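Local coordinates for protein beta-N-acetylhexosaminidase (Thermotoga neapolitana, PDB 5BZA) that probably hydrolyses terminal non-reducing N-acetyl-D-hexosamine residues from N-acetyl-beta-D-hexosaminides, as a thermostable glycoside hydrolase of family 3, at residues B[112-117]-B[157-162]; B[175-180]-B[209-214]. One frame throughout, in Å; residues are numbered along the deposited sequence.

Both contacts lie in the family 3 TIM-barrel domain and join segments that come from neighbouring parallel strands. Contact 1 is the core one: all its touching residues are buried, its centre is about 17 Å from the centre of the chain, a histidine held by an aspartate binds cadmium, and a buried lysine bonds to the other segment's backbone. Contact 2 lies farther out, about 27 Å from that centre, where the loops after strands 156-162 and 205-208 meet; two backbone bonds and mainly apolar side chains hold it, with exposed residues at its edge. The two touch through Phe162 O and Ala209 N, 2.8 Å apart and probably hydrogen-bonded, and through packing of His161 against Ala209.

Contact 1. Residues B[112-117]-B[157-162]; sequences FAPVLD and PCIKHF. With CD (cadmium ion), chain N.
Val115 and Lys160 form a single parallel bridge, CA atoms 5.2 Å apart, between segments that run in the same general direction but diverge by 44°. Leu116 N gives a practically straight hydrogen bond to Lys160 O (2.8 Å), Cys158 N a more bent one to Ala113 O (3.0 Å), and Lys160 N only a weak one to Pro114 O. Cis peptides precede Pro114 and His161.

Lys160 has CG between its own N and carbonyl carbon (chi1 64°), and its extended chain runs back along 112-117. NZ donates to Phe112 O at 2.6 Å, tilted out of the carbonyl plane, and also forms a salt bridge with Glu65, so two partners hold this buried NZ. On the way its CE passes Val115 CG2 at 3.6 Å. Asp117 grips His161 twice: OD2, through its syn lone pair, takes a short bond from the ring ND1 (2.5 Å), and OD1 takes the backbone N (3.0 Å). With carboxylate and ring only 2° from coplanar, the pair fixes the ring's rotation and leaves NE2 to bind cadmium at 2.7 Å, where Asp245 is the second protein ligand. Asp117 OD1 also accepts from His165 N. On another side, Pro114 lies alongside Ile159, its CD near CG2, and Leu116 CD1 comes across to the same methyl, while Cys158 CB meets the edge of the Phe112 ring.

Lys160 and His161 open the Lys-His-Phe-Pro-Gly-His-Gly signature of family 3 N-acetylglucosaminidases, here at the C-terminal end of a barrel strand. Strand 156-162 lies between strands 110-111 and 205-208; helix 136-153 packs on Pro114 and Ile159, helix 192-198 covers Leu116 and Ile159, and Phe112 meets Phe10 and Met207.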
# COMPACT_ATOMS: atom_id res chain seq x y z
N PHE B 112 9.81 -6.17 -12.79
CA PHE B 112 11.11 -5.96 -13.42
C PHE B 112 12.13 -5.91 -12.28
O PHE B 112 12.71 -4.84 -11.99
CB PHE B 112 11.10 -4.70 -14.28
CG PHE B 112 10.27 -4.82 -15.53
CD1 PHE B 112 9.94 -6.05 -16.04
CD2 PHE B 112 9.86 -3.69 -16.23
CE1 PHE B 112 9.20 -6.18 -17.23
CE2 PHE B 112 9.11 -3.81 -17.42
CZ PHE B 112 8.78 -5.07 -17.91
N ALA B 113 12.34 -7.07 -11.66
CA ALA B 113 13.28 -7.28 -10.58
C ALA B 113 13.46 -8.79 -10.44
O ALA B 113 12.64 -9.54 -10.97
CB ALA B 113 12.77 -6.69 -9.30
N PRO B 114 14.54 -9.26 -9.78
CA PRO B 114 15.65 -8.55 -9.13
C PRO B 114 16.77 -8.07 -10.06
O PRO B 114 16.97 -8.57 -11.17
CB PRO B 114 16.21 -9.61 -8.15
CG PRO B 114 16.01 -10.87 -8.88
CD PRO B 114 14.70 -10.73 -9.66
N VAL B 115 17.47 -7.04 -9.59
CA VAL B 115 18.74 -6.58 -10.13
C VAL B 115 19.82 -7.56 -9.75
O VAL B 115 20.04 -7.81 -8.54
CB VAL B 115 19.10 -5.19 -9.58
CG1 VAL B 115 20.63 -4.85 -9.83
CG2 VAL B 115 18.17 -4.16 -10.16
N LEU B 116 20.49 -8.11 -10.77
CA LEU B 116 21.57 -9.05 -10.51
C LEU B 116 22.96 -8.46 -10.84
O LEU B 116 23.98 -9.14 -10.73
CB LEU B 116 21.32 -10.35 -11.26
CG LEU B 116 20.02 -11.13 -10.96
CD1 LEU B 116 20.03 -12.45 -11.72
CD2 LEU B 116 19.86 -11.34 -9.47
N ASP B 117 22.96 -7.18 -11.21
CA ASP B 117 24.17 -6.44 -11.50
C ASP B 117 25.04 -6.41 -10.25
O ASP B 117 24.52 -6.37 -9.11
CB ASP B 117 23.83 -5.03 -11.94
CG ASP B 117 22.91 -4.99 -13.14
OD1 ASP B 117 23.11 -5.76 -14.12
OD2 ASP B 117 21.98 -4.15 -13.12
N PRO B 157 9.34 -13.05 -11.97
CA PRO B 157 10.46 -12.11 -11.96
C PRO B 157 11.05 -11.90 -13.34
O PRO B 157 10.91 -12.75 -14.21
CB PRO B 157 11.46 -12.77 -11.00
CG PRO B 157 11.19 -14.21 -11.13
CD PRO B 157 9.70 -14.34 -11.36
N CYS B 158 11.65 -10.73 -13.53
CA CYS B 158 12.45 -10.43 -14.71
C CYS B 158 13.84 -9.96 -14.28
O CYS B 158 14.04 -8.82 -13.81
CB CYS B 158 11.77 -9.36 -15.57
SG CYS B 158 12.67 -8.99 -17.11
N ILE B 159 14.81 -10.84 -14.41
CA ILE B 159 16.15 -10.52 -13.93
C ILE B 159 16.82 -9.56 -14.91
O ILE B 159 16.57 -9.60 -16.08
CB ILE B 159 16.98 -11.81 -13.71
CG1 ILE B 159 17.08 -12.65 -14.98
CG2 ILE B 159 16.38 -12.61 -12.55
CD1 ILE B 159 17.85 -13.95 -14.78
N LYS B 160 17.67 -8.68 -14.40
CA LYS B 160 18.28 -7.61 -15.20
C LYS B 160 19.61 -7.20 -14.56
O LYS B 160 19.81 -7.45 -13.37
CB LYS B 160 17.31 -6.41 -15.29
CG LYS B 160 17.03 -5.75 -13.95
CD LYS B 160 15.89 -4.73 -14.07
CE LYS B 160 15.58 -4.10 -12.72
NZ LYS B 160 14.49 -3.11 -12.82
N HIS B 161 20.54 -6.62 -15.34
CA HIS B 161 20.43 -6.49 -16.78
C HIS B 161 21.49 -7.35 -17.47
O HIS B 161 22.69 -7.06 -17.37
CB HIS B 161 20.59 -5.02 -17.24
CG HIS B 161 19.95 -4.00 -16.33
ND1 HIS B 161 20.45 -3.67 -15.09
CD2 HIS B 161 18.87 -3.21 -16.53
CE1 HIS B 161 19.70 -2.73 -14.55
NE2 HIS B 161 18.73 -2.45 -15.39
N PHE B 162 21.05 -8.35 -18.21
CA PHE B 162 21.95 -9.31 -18.84
C PHE B 162 22.88 -8.62 -19.88
O PHE B 162 22.38 -7.92 -20.76
CB PHE B 162 21.12 -10.41 -19.52
CG PHE B 162 21.94 -11.33 -20.38
CD1 PHE B 162 22.56 -12.43 -19.82
CD2 PHE B 162 22.13 -11.05 -21.71
CE1 PHE B 162 23.34 -13.26 -20.59
CE2 PHE B 162 22.95 -11.87 -22.50
CZ PHE B 162 23.53 -12.97 -21.94
CD CD N . 17.36 -0.26 -16.24

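Contact 2. Residues B[175-180]-B[209-214]; sequences LLPTVN and AHVKYP
Thr178 and Lys212 are bridged in parallel fashion, CA atoms 4.8 Å apart, with Lys212 N donating to Pro177 O (3.1 Å) and Lys212 O accepting from Val179 N (2.9 Å), the end-to-end directions of the touching parts being 40° apart.

Val179 lies alongside Tyr213, its CB 3.6 Å from CE2 in an oblique approach to the ring, and its CG2 reaches Val211 CG1, which itself rests over the rim of one face of that ring. The Tyr213 hydroxyl bonds to Gly164 O, pinning the far end of the ring. Pro177 crosses Val211 at about a right angle, its CG against CG2. Toward solvent, Thr178 CG2 meets Pro214 CG at 3.5 Å, and the Lys212 chain, bent at chi3 (41°), brings CE to within 4.0 Å of Leu176 CD2. Leu176 CD1 packs against the carbonyl O of His210, the central residue of an inverse gamma turn; the His210 ring leads away, held by Thr222 and Ala246 O beside the metal ligand Asp245.

The contact bridges, side by side, the loops after neighbouring strands 156-162 and 205-208 at the TIM barrel's C-terminal end; the first carries metal ligands Asp171 and His173, and helix 250-253 packs on Leu176 and His210.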
# COMPACT_ATOMS: atom_id res chain seq x y z
N LEU B 175 24.13 7.86 -22.10
CA LEU B 175 24.97 7.42 -23.23
C LEU B 175 25.07 5.90 -23.23
O LEU B 175 24.49 5.22 -22.37
CB LEU B 175 26.37 8.06 -23.16
CG LEU B 175 27.01 8.04 -21.77
CD1 LEU B 175 27.84 6.80 -21.59
CD2 LEU B 175 27.90 9.27 -21.57
N LEU B 176 25.79 5.36 -24.21
CA LEU B 176 26.03 3.93 -24.26
C LEU B 176 27.21 3.62 -23.34
O LEU B 176 28.34 3.97 -23.65
CB LEU B 176 26.30 3.48 -25.71
CG LEU B 176 26.62 2.00 -25.98
CD1 LEU B 176 25.47 1.17 -25.45
CD2 LEU B 176 26.89 1.74 -27.49
N PRO B 177 26.95 2.96 -22.19
CA PRO B 177 28.10 2.69 -21.32
C PRO B 177 28.95 1.57 -21.89
O PRO B 177 28.52 0.88 -22.82
CB PRO B 177 27.45 2.29 -19.98
CG PRO B 177 25.99 2.71 -20.10
CD PRO B 177 25.68 2.57 -21.55
N THR B 178 30.14 1.41 -21.34
CA THR B 178 31.07 0.38 -21.74
C THR B 178 31.57 -0.43 -20.55
O THR B 178 31.92 0.15 -19.51
CB THR B 178 32.25 1.02 -22.51
OG1 THR B 178 31.79 1.40 -23.81
CG2 THR B 178 33.42 0.05 -22.64
N VAL B 179 31.55 -1.75 -20.66
CA VAL B 179 32.18 -2.62 -19.64
C VAL B 179 33.37 -3.32 -20.30
O VAL B 179 33.22 -3.95 -21.35
CB VAL B 179 31.18 -3.65 -19.07
CG1 VAL B 179 31.87 -4.81 -18.41
CG2 VAL B 179 30.20 -2.95 -18.10
N ASN B 180 34.56 -3.22 -19.71
CA ASN B 180 35.78 -3.68 -20.42
C ASN B 180 36.12 -5.11 -20.12
O ASN B 180 37.12 -5.62 -20.62
CB ASN B 180 36.99 -2.84 -20.03
CG ASN B 180 36.89 -1.45 -20.50
OD1 ASN B 180 36.49 -1.18 -21.65
ND2 ASN B 180 37.18 -0.52 -19.60
N ALA B 209 20.91 -5.59 -21.09
CA ALA B 209 21.50 -4.30 -20.81
C ALA B 209 21.87 -3.56 -22.08
O ALA B 209 22.52 -4.14 -22.96
CB ALA B 209 22.72 -4.47 -19.94
N HIS B 210 21.58 -2.26 -22.12
CA HIS B 210 22.01 -1.41 -23.23
C HIS B 210 23.45 -1.01 -22.95
O HIS B 210 23.73 0.15 -22.65
CB HIS B 210 21.18 -0.13 -23.40
CG HIS B 210 19.72 -0.35 -23.71
ND1 HIS B 210 19.25 -1.43 -24.41
CD2 HIS B 210 18.64 0.40 -23.39
CE1 HIS B 210 17.93 -1.34 -24.53
NE2 HIS B 210 17.54 -0.24 -23.91
N VAL B 211 24.35 -1.99 -22.95
CA VAL B 211 25.72 -1.72 -22.62
C VAL B 211 26.60 -2.46 -23.62
O VAL B 211 26.30 -3.60 -24.00
CB VAL B 211 26.08 -2.16 -21.17
CG1 VAL B 211 27.62 -2.19 -20.96
CG2 VAL B 211 25.34 -1.30 -20.13
N LYS B 212 27.66 -1.79 -24.04
CA LYS B 212 28.69 -2.39 -24.90
C LYS B 212 29.80 -3.09 -24.10
O LYS B 212 30.35 -2.51 -23.14
CB LYS B 212 29.29 -1.33 -25.82
CG LYS B 212 30.09 -1.87 -26.98
CD LYS B 212 30.33 -0.77 -28.00
CE LYS B 212 30.67 0.59 -27.36
NZ LYS B 212 30.95 1.60 -28.46
N TYR B 213 30.11 -4.32 -24.52
CA TYR B 213 31.20 -5.11 -23.97
C TYR B 213 32.36 -5.32 -25.02
O TYR B 213 32.49 -6.38 -25.63
CB TYR B 213 30.63 -6.45 -23.48
CG TYR B 213 29.52 -6.23 -22.48
CD1 TYR B 213 28.22 -5.95 -22.90
CD2 TYR B 213 29.77 -6.27 -21.12
CE1 TYR B 213 27.19 -5.72 -21.98
CE2 TYR B 213 28.75 -6.07 -20.19
CZ TYR B 213 27.47 -5.79 -20.63
OH TYR B 213 26.47 -5.58 -19.70
N PRO B 214 33.20 -4.29 -25.20
CA PRO B 214 34.18 -4.28 -26.31
C PRO B 214 35.08 -5.52 -26.40
O PRO B 214 35.33 -5.91 -27.52
CB PRO B 214 35.01 -3.03 -26.03
CG PRO B 214 34.12 -2.15 -25.28
CD PRO B 214 33.21 -3.03 -24.44